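Local coordinates for aclacinomycin-N/aclacinomycin-A oxidase (Streptomyces galilaeus, PDB 2IPI), which oxidises the terminal sugar of aclacinomycins in two successive FAD-dependent steps, converting aclacinomycin N to A and then A to Y, with oxygen reduced to hydrogen peroxide, at residues A[116-121]-A[224-229]; A[176-181]-A[195-200]; A[264-269]-A[375-380]; A[295-300]-A[382-387]. All blocks are in the same frame, centred on the assembly; numbering follows the deposited sequence.

Contact 1 (A[116-121]-A[224-229]); sequences SGKRAF and RYWFRT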
# COMPACT_ATOMS: atom_id res chain seq x y z
N SER A 116 -9.87 -10.33 25.03
CA SER A 116 -10.40 -9.52 26.13
C SER A 116 -9.28 -9.13 27.09
O SER A 116 -9.29 -8.04 27.66
CB SER A 116 -11.50 -10.27 26.89
OG SER A 116 -12.03 -11.32 26.13
N GLY A 117 -8.32 -10.04 27.23
CA GLY A 117 -7.23 -9.76 28.16
C GLY A 117 -6.52 -8.47 27.75
O GLY A 117 -6.56 -7.47 28.46
N LYS A 118 -5.90 -8.55 26.59
CA LYS A 118 -5.04 -7.56 25.99
C LYS A 118 -5.81 -6.33 25.53
O LYS A 118 -5.25 -5.28 25.22
CB LYS A 118 -4.31 -8.17 24.78
CG LYS A 118 -3.12 -9.03 25.11
CD LYS A 118 -3.43 -10.51 25.05
CE LYS A 118 -2.90 -11.25 26.27
NZ LYS A 118 -1.95 -12.32 25.87
N ARG A 119 -7.14 -6.46 25.50
CA ARG A 119 -7.96 -5.35 25.02
C ARG A 119 -7.54 -5.01 23.58
O ARG A 119 -7.40 -3.85 23.20
CB ARG A 119 -7.83 -4.14 25.94
CG ARG A 119 -9.02 -3.20 25.95
CD ARG A 119 -8.99 -2.35 27.21
NE ARG A 119 -8.03 -1.26 27.06
CZ ARG A 119 -8.35 -0.00 26.81
NH1 ARG A 119 -9.62 0.36 26.68
NH2 ARG A 119 -7.40 0.92 26.70
N ALA A 120 -7.34 -6.09 22.82
CA ALA A 120 -6.86 -5.88 21.46
C ALA A 120 -7.38 -6.95 20.51
O ALA A 120 -7.84 -8.01 20.93
CB ALA A 120 -5.33 -5.87 21.44
N PHE A 121 -7.29 -6.66 19.22
CA PHE A 121 -7.71 -7.60 18.19
C PHE A 121 -6.56 -8.31 17.49
O PHE A 121 -5.71 -7.62 16.90
CB PHE A 121 -8.52 -6.81 17.16
CG PHE A 121 -9.91 -6.38 17.56
CD1 PHE A 121 -10.11 -5.14 18.11
CD2 PHE A 121 -11.01 -7.22 17.37
CE1 PHE A 121 -11.36 -4.67 18.48
CE2 PHE A 121 -12.27 -6.75 17.73
CZ PHE A 121 -12.44 -5.49 18.27
N ARG A 224 2.06 -12.10 14.18
CA ARG A 224 0.78 -11.62 14.67
C ARG A 224 0.78 -10.12 14.94
O ARG A 224 1.71 -9.56 15.52
CB ARG A 224 0.38 -12.33 15.98
CG ARG A 224 -0.99 -11.86 16.46
CD ARG A 224 -1.43 -12.64 17.69
NE ARG A 224 -1.59 -14.05 17.37
CZ ARG A 224 -1.25 -15.12 18.04
NH1 ARG A 224 -0.64 -15.01 19.21
NH2 ARG A 224 -1.52 -16.32 17.53
N TYR A 225 -0.28 -9.43 14.53
CA TYR A 225 -0.44 -8.01 14.74
C TYR A 225 -1.60 -7.75 15.71
O TYR A 225 -2.52 -8.56 15.63
CB TYR A 225 -0.81 -7.28 13.44
CG TYR A 225 0.18 -7.18 12.33
CD1 TYR A 225 0.28 -8.13 11.32
CD2 TYR A 225 1.05 -6.09 12.29
CE1 TYR A 225 1.21 -8.01 10.30
CE2 TYR A 225 1.98 -5.97 11.27
CZ TYR A 225 2.06 -6.92 10.29
OH TYR A 225 2.99 -6.78 9.27
N TRP A 226 -1.52 -6.70 16.49
CA TRP A 226 -2.53 -6.28 17.45
C TRP A 226 -3.07 -4.89 17.14
O TRP A 226 -2.28 -3.96 16.98
CB TRP A 226 -2.04 -6.38 18.91
CG TRP A 226 -1.79 -7.81 19.35
CD1 TRP A 226 -0.61 -8.48 19.16
CD2 TRP A 226 -2.65 -8.74 20.02
NE1 TRP A 226 -0.70 -9.75 19.66
CE2 TRP A 226 -1.95 -9.95 20.20
CE3 TRP A 226 -3.97 -8.69 20.48
CZ2 TRP A 226 -2.49 -11.07 20.81
CZ3 TRP A 226 -4.51 -9.81 21.10
CH2 TRP A 226 -3.78 -11.00 21.26
N PHE A 227 -4.39 -4.77 17.05
CA PHE A 227 -5.00 -3.47 16.78
C PHE A 227 -5.92 -2.96 17.88
O PHE A 227 -6.72 -3.71 18.42
CB PHE A 227 -5.84 -3.51 15.47
CG PHE A 227 -4.89 -3.74 14.30
CD1 PHE A 227 -4.67 -5.01 13.82
CD2 PHE A 227 -4.24 -2.65 13.73
CE1 PHE A 227 -3.77 -5.25 12.78
CE2 PHE A 227 -3.35 -2.88 12.68
CZ PHE A 227 -3.13 -4.16 12.22
N ARG A 228 -5.79 -1.67 18.14
CA ARG A 228 -6.63 -0.89 19.01
C ARG A 228 -6.41 0.59 18.73
O ARG A 228 -5.26 1.04 18.69
CB ARG A 228 -6.30 -1.20 20.47
CG ARG A 228 -7.45 -0.99 21.44
CD ARG A 228 -7.13 0.09 22.45
NE ARG A 228 -6.22 -0.40 23.48
CZ ARG A 228 -4.90 -0.33 23.46
NH1 ARG A 228 -4.26 0.21 22.43
NH2 ARG A 228 -4.18 -0.81 24.48
N THR A 229 -7.50 1.33 18.57
CA THR A 229 -7.36 2.78 18.42
C THR A 229 -6.73 3.38 19.67
O THR A 229 -7.26 3.17 20.76
CB THR A 229 -8.72 3.44 18.14
OG1 THR A 229 -9.28 2.82 16.97
CG2 THR A 229 -8.54 4.92 17.86
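Trp226 holds CG anti to the carbonyl carbon (chi1 -66°), and the six-membered part of its indole meets Ala120 and Lys118; in Arg119 a bend at chi3, and in Arg228 bends at chi2 and chi3, bring the ends of the two chains near each other. The methyl CB of Ala120 meets the indole at its edge, near the ring plane, 3.3 Å from Trp226 CE3, a place that suits a residue with no more than a methyl group. Lys118 crosses the same ring obliquely and uses its aliphatic part, CD lying 3.8 Å from Trp226 CH2. The indole N-H is directed to a different partner, the carboxylate of Glu181.

Phe121 and Phe227 form an antiparallel hydrogen-bonded pair, with Phe121 N to Phe227 O and Phe227 N to Phe121 O both at 3.1 Å. This pair joins strands 120-123 and 221-227 in the five-stranded antiparallel sheet of the PCMH-type FAD-binding domain. Just before it, Arg119 and Ala120 both face Asp115 in a G1 beta bulge, Arg119 having positive phi. The Phe121 ring meets Trp140 edge-to-face.

Arg228 NE approaches one face of the Arg119 guanidinium, 3.7 Å from Arg119 NH2, with the two planes 53° apart. Such like charges would probably repel. Arg119 NH1 donates to the carbonyls of Ala232 and Gly234, and Arg228 makes a cation-pi contact with Tyr178, but Arg228 NE itself is buried without a hydrogen-bond partner. Arg119 O, 3.4 Å from Arg228 CG, is likewise buried and unpartnered.

Contact 2 (A[176-181]-A[195-200]); sequences HLYAVE and VATSAA
The beta hairpin of strands 177-185 and 191-197 forms one edge of the five-stranded antiparallel sheet in the PCMH-type FAD-binding domain, with 191-197 outermost, and Val180 faces Ala196 across it. Theirs is an antiparallel hydrogen-bonded pair: Val180 N donates to Ala196 O at 2.6 Å, nearly along the C=O axis, and Ala196 N returns a bond to Val180 O at 2.8 Å. Their side chains share a sheet face, where Val180 CG1 packs on Ala196 CB; beyond them, Val222 lies against Val180 and Leu207 of helix 205-210 against Ala196. Small and branched apolar residues suit this buried layer.

Ala179 with Thr197 and Glu181 with Val195 are non-hydrogen-bonded pairs whose side chains occupy the other face. Glu181 and Val195 lie side by side, pointing the same way, with Glu181 CG only 3.3 Å from Val195 CG2. The aliphatic part of the glutamate thus meets the valine, while its carboxylate pairs with Arg224 and accepts from the indole N-H of Trp226.

Where strand 177-185 pairs with its other neighbour, strand 221-227, Tyr178 and Ala179 both face Trp226 in a classic beta bulge. Tyr178 CG stands anti to the backbone N (chi1 170°). The side chain crosses Thr197 obliquely, and Thr197 OG1 sits 2.9 Å above one ring face, offset toward the rim. Arg228 adds a cation-pi contact to the tyrosine.

At the end of the pairing, Ser198 N makes a weak bond to Tyr178 O. One water joins the two segments here, donating to Leu177 O at 2.6 Å and hydrogen-bonded to Ser198 OG at 2.9 Å.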
# COMPACT_ATOMS: atom_id res chain seq x y z
N HIS A 176 -3.54 2.52 14.13
CA HIS A 176 -4.37 1.68 14.99
C HIS A 176 -3.62 0.42 15.38
O HIS A 176 -4.16 -0.60 15.82
CB HIS A 176 -5.71 1.36 14.29
CG HIS A 176 -6.46 2.64 13.99
ND1 HIS A 176 -7.38 3.20 14.85
CD2 HIS A 176 -6.39 3.48 12.92
CE1 HIS A 176 -7.85 4.31 14.32
NE2 HIS A 176 -7.26 4.51 13.14
N LEU A 177 -2.30 0.46 15.21
CA LEU A 177 -1.42 -0.62 15.61
C LEU A 177 -1.02 -0.49 17.08
O LEU A 177 -0.34 0.48 17.44
CB LEU A 177 -0.12 -0.56 14.81
CG LEU A 177 0.78 -1.78 14.74
CD1 LEU A 177 0.06 -3.03 14.26
CD2 LEU A 177 1.93 -1.48 13.77
N TYR A 178 -1.44 -1.45 17.89
CA TYR A 178 -1.04 -1.50 19.29
C TYR A 178 0.24 -2.32 19.46
O TYR A 178 1.15 -1.89 20.17
CB TYR A 178 -2.15 -2.10 20.16
CG TYR A 178 -1.70 -2.40 21.58
CD1 TYR A 178 -1.58 -3.71 22.02
CD2 TYR A 178 -1.40 -1.37 22.46
CE1 TYR A 178 -1.16 -3.98 23.31
CE2 TYR A 178 -0.98 -1.63 23.76
CZ TYR A 178 -0.86 -2.94 24.16
OH TYR A 178 -0.45 -3.21 25.45
N ALA A 179 0.33 -3.50 18.83
CA ALA A 179 1.49 -4.34 19.13
C ALA A 179 1.83 -5.30 18.00
O ALA A 179 0.98 -5.61 17.16
CB ALA A 179 1.23 -5.14 20.41
N VAL A 180 3.07 -5.78 18.02
CA VAL A 180 3.46 -6.76 17.00
C VAL A 180 4.31 -7.87 17.60
O VAL A 180 5.20 -7.60 18.42
CB VAL A 180 4.20 -6.03 15.86
CG1 VAL A 180 5.49 -5.42 16.38
CG2 VAL A 180 4.45 -6.94 14.68
N GLU A 181 4.00 -9.09 17.20
CA GLU A 181 4.77 -10.29 17.51
C GLU A 181 5.65 -10.62 16.31
O GLU A 181 5.14 -10.76 15.20
CB GLU A 181 3.85 -11.47 17.84
CG GLU A 181 3.29 -11.48 19.23
CD GLU A 181 1.86 -11.97 19.38
OE1 GLU A 181 1.38 -12.95 18.79
OE2 GLU A 181 1.18 -11.29 20.17
N VAL A 195 7.82 -9.69 21.56
CA VAL A 195 6.60 -8.88 21.48
C VAL A 195 6.96 -7.42 21.68
O VAL A 195 7.70 -7.02 22.57
CB VAL A 195 5.53 -9.34 22.50
CG1 VAL A 195 4.47 -8.29 22.74
CG2 VAL A 195 4.90 -10.62 21.98
N ALA A 196 6.38 -6.60 20.80
CA ALA A 196 6.65 -5.17 20.79
C ALA A 196 5.35 -4.39 20.78
O ALA A 196 4.51 -4.61 19.91
CB ALA A 196 7.53 -4.85 19.60
N THR A 197 5.21 -3.52 21.76
CA THR A 197 3.92 -2.85 21.98
C THR A 197 4.11 -1.35 21.91
O THR A 197 5.24 -0.86 21.91
CB THR A 197 3.34 -3.33 23.34
OG1 THR A 197 1.92 -3.43 23.30
CG2 THR A 197 3.67 -2.32 24.41
N SER A 198 3.03 -0.57 21.85
CA SER A 198 3.12 0.87 21.74
C SER A 198 3.13 1.56 23.10
O SER A 198 3.02 2.79 23.15
CB SER A 198 1.97 1.40 20.89
OG SER A 198 0.74 1.29 21.58
N ALA A 199 3.25 0.79 24.18
CA ALA A 199 3.26 1.40 25.51
C ALA A 199 4.55 2.19 25.74
O ALA A 199 5.65 1.70 25.47
CB ALA A 199 3.09 0.35 26.59
N ALA A 200 4.40 3.42 26.23
CA ALA A 200 5.53 4.30 26.47
C ALA A 200 6.64 3.61 27.27
O ALA A 200 7.82 3.89 27.01
CB ALA A 200 5.07 5.56 27.19
O HOH W 1 -1.09 2.02 19.42

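Contact 3 (A[264-269]-A[375-380]); sequences AFTRII and AQAATL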
# COMPACT_ATOMS: atom_id res chain seq x y z
N ALA A 264 -9.78 20.50 -22.07
CA ALA A 264 -10.74 20.06 -21.05
C ALA A 264 -10.08 19.11 -20.05
O ALA A 264 -10.35 19.22 -18.85
CB ALA A 264 -11.96 19.39 -21.66
N PHE A 265 -9.23 18.18 -20.48
CA PHE A 265 -8.52 17.28 -19.57
C PHE A 265 -7.83 18.08 -18.47
O PHE A 265 -7.91 17.76 -17.29
CB PHE A 265 -7.51 16.44 -20.33
CG PHE A 265 -6.64 15.46 -19.57
CD1 PHE A 265 -7.04 14.14 -19.41
CD2 PHE A 265 -5.43 15.84 -19.02
CE1 PHE A 265 -6.26 13.22 -18.73
CE2 PHE A 265 -4.64 14.93 -18.33
CZ PHE A 265 -5.07 13.62 -18.18
N THR A 266 -7.15 19.14 -18.89
CA THR A 266 -6.41 20.00 -17.97
C THR A 266 -7.32 20.75 -17.03
O THR A 266 -7.02 20.93 -15.85
CB THR A 266 -5.54 21.01 -18.75
OG1 THR A 266 -4.41 20.33 -19.32
CG2 THR A 266 -4.97 22.07 -17.82
N ARG A 267 -8.48 21.24 -17.49
CA ARG A 267 -9.38 21.85 -16.51
C ARG A 267 -9.79 20.83 -15.44
O ARG A 267 -9.88 21.19 -14.28
CB ARG A 267 -10.65 22.39 -17.17
CG ARG A 267 -10.32 23.33 -18.31
CD ARG A 267 -10.62 24.76 -17.89
NE ARG A 267 -9.43 25.43 -17.38
CZ ARG A 267 -9.21 26.73 -17.55
NH1 ARG A 267 -8.11 27.28 -17.06
NH2 ARG A 267 -10.10 27.46 -18.22
N ILE A 268 -10.02 19.60 -15.88
CA ILE A 268 -10.40 18.49 -15.02
C ILE A 268 -9.28 18.23 -14.02
O ILE A 268 -9.50 18.16 -12.81
CB ILE A 268 -10.71 17.23 -15.85
CG1 ILE A 268 -12.15 17.19 -16.38
CG2 ILE A 268 -10.41 15.94 -15.09
CD1 ILE A 268 -12.40 16.05 -17.35
N ILE A 269 -8.06 18.10 -14.56
CA ILE A 269 -6.91 17.94 -13.68
C ILE A 269 -6.81 19.10 -12.70
O ILE A 269 -6.74 18.92 -11.48
CB ILE A 269 -5.59 17.84 -14.48
CG1 ILE A 269 -5.45 16.53 -15.25
CG2 ILE A 269 -4.40 18.10 -13.57
CD1 ILE A 269 -5.29 15.30 -14.39
N ALA A 375 2.42 22.37 -16.61
CA ALA A 375 3.27 21.54 -17.47
C ALA A 375 3.10 20.05 -17.18
O ALA A 375 3.03 19.23 -18.09
CB ALA A 375 4.72 21.95 -17.30
N GLN A 376 3.03 19.69 -15.89
CA GLN A 376 2.86 18.28 -15.54
C GLN A 376 1.53 17.76 -16.06
O GLN A 376 1.45 16.68 -16.65
CB GLN A 376 2.98 18.09 -14.03
CG GLN A 376 4.42 18.16 -13.51
CD GLN A 376 4.51 18.34 -12.01
OE1 GLN A 376 5.28 17.62 -11.36
NE2 GLN A 376 3.76 19.28 -11.46
N ALA A 377 0.46 18.53 -15.90
CA ALA A 377 -0.84 18.15 -16.44
C ALA A 377 -0.74 17.84 -17.93
O ALA A 377 -1.41 16.93 -18.43
CB ALA A 377 -1.85 19.25 -16.19
N ALA A 378 0.12 18.61 -18.60
CA ALA A 378 0.27 18.51 -20.04
C ALA A 378 1.10 17.29 -20.44
O ALA A 378 0.83 16.71 -21.50
CB ALA A 378 0.89 19.78 -20.59
N THR A 379 2.08 16.94 -19.62
CA THR A 379 2.88 15.73 -19.74
C THR A 379 1.96 14.52 -19.67
O THR A 379 2.04 13.59 -20.47
CB THR A 379 3.94 15.64 -18.62
OG1 THR A 379 4.95 16.64 -18.81
CG2 THR A 379 4.65 14.30 -18.64
N LEU A 380 1.07 14.58 -18.69
CA LEU A 380 0.03 13.60 -18.45
C LEU A 380 -0.82 13.40 -19.71
O LEU A 380 -0.89 12.30 -20.25
CB LEU A 380 -0.86 14.05 -17.29
CG LEU A 380 -0.91 13.16 -16.05
CD1 LEU A 380 0.22 12.14 -16.04
CD2 LEU A 380 -0.87 14.00 -14.78
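Phe265 and Leu380 cross at about a right angle, the phenyl ring presenting its edge to the other helix. Its CE2 atom lies 4.0 Å from Leu380 CB and 3.8 Å from Ala377 O, both near the ring plane. The bond from CA to CB of Phe265 already points toward helix 374-385, and CG continues anti to the backbone N (chi1 178°). A flat, wide side chain suits this place because a single rim carbon, CE2, meets two groups three residues apart on the partner helix.

Ala377 supplies the complementary small residue. Its CB points toward the other helix and packs 3.8 Å from Ile269 CG2, the methyl branch that stands anti to the backbone N. Thr266 OG1 lies 4.2 Å from the same Ala377 CB, a van der Waals approach; this hydroxyl makes a weak hydrogen bond to the carbonyl of Glu262, one turn back in its own helix. The single methyl of Ala377 lets the backbones draw together here, with Thr266 CA 6.1 Å from Ala377 CA.

The short helical segments pass 9.8 Å apart at closest approach, their N-to-C directions 125° apart. Around this crossing, Tyr381 meets the Phe265 ring edge-to-face, and Trp372 packs against both Ile269 and Leu380. Helix 262-278 also rests on strand 290-296 of the seven-stranded antiparallel sheet through Ile268 on Phe293 and Ile269 on Leu295, while helix 374-385 packs against helix 434-448 through Gln376 and Thr379 on Ile448.

Contact 4 (A[295-300]-A[382-387]); sequences LNSRAA and RHLSAD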
# COMPACT_ATOMS: atom_id res chain seq x y z
N LEU A 295 -6.84 7.59 -14.65
CA LEU A 295 -6.47 8.25 -15.89
C LEU A 295 -5.88 7.25 -16.89
O LEU A 295 -4.67 7.17 -17.04
CB LEU A 295 -5.51 9.41 -15.62
CG LEU A 295 -6.03 10.37 -14.53
CD1 LEU A 295 -5.02 11.47 -14.23
CD2 LEU A 295 -7.36 10.96 -14.98
N ASN A 296 -6.78 6.51 -17.52
CA ASN A 296 -6.47 5.52 -18.53
C ASN A 296 -5.94 6.13 -19.83
O ASN A 296 -6.22 7.29 -20.13
CB ASN A 296 -7.74 4.72 -18.87
CG ASN A 296 -8.31 3.96 -17.69
OD1 ASN A 296 -7.66 3.11 -17.09
ND2 ASN A 296 -9.56 4.25 -17.36
N SER A 297 -5.21 5.32 -20.59
CA SER A 297 -4.73 5.71 -21.90
C SER A 297 -5.85 5.73 -22.95
O SER A 297 -6.94 5.26 -22.64
CB SER A 297 -3.62 4.76 -22.36
OG SER A 297 -2.39 5.10 -21.72
N ARG A 298 -5.56 6.26 -24.13
CA ARG A 298 -6.39 6.29 -25.31
C ARG A 298 -6.28 4.97 -26.09
O ARG A 298 -5.86 4.88 -27.24
CB ARG A 298 -6.06 7.38 -26.34
CG ARG A 298 -7.22 7.78 -27.25
CD ARG A 298 -6.89 9.12 -27.88
NE ARG A 298 -8.03 9.79 -28.50
CZ ARG A 298 -8.27 11.09 -28.45
NH1 ARG A 298 -7.45 11.91 -27.80
NH2 ARG A 298 -9.35 11.57 -29.07
N ALA A 299 -6.72 3.93 -25.41
CA ALA A 299 -7.08 2.63 -25.96
C ALA A 299 -8.20 2.10 -25.07
O ALA A 299 -9.02 1.27 -25.47
CB ALA A 299 -5.92 1.67 -26.05
N ALA A 300 -8.19 2.63 -23.85
CA ALA A 300 -9.08 2.20 -22.79
C ALA A 300 -10.50 2.69 -23.00
O ALA A 300 -11.46 2.15 -22.46
CB ALA A 300 -8.54 2.69 -21.45
N ARG A 382 -0.41 14.29 -22.92
CA ARG A 382 0.24 13.80 -24.14
C ARG A 382 0.58 12.32 -24.06
O ARG A 382 0.41 11.53 -25.00
CB ARG A 382 1.52 14.58 -24.42
CG ARG A 382 2.00 14.53 -25.87
CD ARG A 382 3.38 15.20 -25.94
NE ARG A 382 3.49 16.30 -24.98
CZ ARG A 382 4.41 16.39 -24.03
NH1 ARG A 382 5.31 15.43 -23.90
NH2 ARG A 382 4.48 17.39 -23.18
N HIS A 383 1.12 11.90 -22.91
CA HIS A 383 1.49 10.49 -22.79
C HIS A 383 0.27 9.60 -22.65
O HIS A 383 0.29 8.41 -22.99
CB HIS A 383 2.41 10.31 -21.59
CG HIS A 383 3.86 10.30 -21.99
ND1 HIS A 383 4.64 11.43 -21.98
CD2 HIS A 383 4.64 9.29 -22.42
CE1 HIS A 383 5.86 11.11 -22.38
NE2 HIS A 383 5.89 9.82 -22.65
N LEU A 384 -0.82 10.17 -22.13
CA LEU A 384 -1.98 9.27 -22.01
C LEU A 384 -2.70 9.24 -23.36
O LEU A 384 -3.15 8.19 -23.79
CB LEU A 384 -2.87 9.68 -20.84
CG LEU A 384 -2.35 9.30 -19.44
CD1 LEU A 384 -3.09 10.04 -18.34
CD2 LEU A 384 -2.43 7.80 -19.23
N SER A 385 -2.79 10.38 -24.04
CA SER A 385 -3.54 10.45 -25.29
C SER A 385 -2.90 9.65 -26.42
O SER A 385 -3.60 9.18 -27.33
CB SER A 385 -3.70 11.91 -25.72
OG SER A 385 -4.72 11.96 -26.72
N ALA A 386 -1.59 9.49 -26.38
CA ALA A 386 -0.83 8.83 -27.44
C ALA A 386 -1.27 7.40 -27.70
O ALA A 386 -1.68 6.64 -26.83
CB ALA A 386 0.67 8.85 -27.12
N ASP A 387 -1.15 7.03 -28.98
CA ASP A 387 -1.27 5.65 -29.42
C ASP A 387 0.03 4.92 -29.11
O ASP A 387 0.75 4.41 -29.98
CB ASP A 387 -1.61 5.58 -30.90
CG ASP A 387 -1.77 4.19 -31.45
OD1 ASP A 387 -2.43 3.35 -30.79
OD2 ASP A 387 -1.21 3.92 -32.54
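Leu384, near the C-terminal end of helix 374-385, packs against the end of strand 290-296, a strand of the seven-stranded antiparallel sheet. Both methyls of the leucine fork take part: CD1 lies 3.7 Å from Leu295 CB, and CD2 reaches 3.2 Å from Leu295 O. CG stands anti to the carbonyl carbon (chi1 -77°), and chi2 of 165° sets CD1. Leucine suits this buried place because its forked end puts two methyls against Leu295, CD2 also meeting Ser297 OG.

Where the strand gives way to a turn, two hydrogen bonds join it to the helix, Arg298 N to Leu384 O at 3.1 Å and Arg298 NH1 to the hydroxyl of Ser385. The CA of Ser297 adds a CA-H...O contact with the Leu384 carbonyl. The Arg298 side chain runs extended from CG to NE, passing Ser385 O with CB, at 3.2 Å, and CD. Its length brings NH1 to the serine.

In the next shell, Ser297 OG is hydrogen-bonded to the carbonyl of Gly392, and Leu295 pairs through its backbone with Val394, fixing the segment to strand 391-398. Trp257 packs on Arg298, Leu384 and Ser385 together, and Phe265 of helix 262-278 touches Leu384. Asn296 turns away from the helix, donating from ND2 to Gln302 O; its side chain is about 7 Å from the bound aclacinomycin ligand.

Ala299 N to Ser297 O closes an inverse gamma turn centred on Arg298, and Ala300 N bonds to the same oxygen. Ser385 OG lies at the guanidinium edge, close to its plane, 2.9 Å from Arg298 NH1.

Overall arrangement
The four contacts form two touching pairs on opposite sides of the chain's centre. Contacts 1 and 2, with centres 9 Å apart, share the five-stranded sheet of the FAD-binding domain: strands 221-227 and 177-185 are neighbours in it, and both segments of contact 2 fall between those of contact 1 along the chain. Contacts 3 and 4, with centres 12 Å apart, follow later; their segments alternate in sequence, and both use helix 374-385, which packs beside the seven-stranded sheet. Centres of the two pairs are about 44 to 46 Å apart. One pair thus belongs to the flavin-binding part, the other to the seven-stranded-sheet region, where contact 4 comes near the bound aclacinomycin.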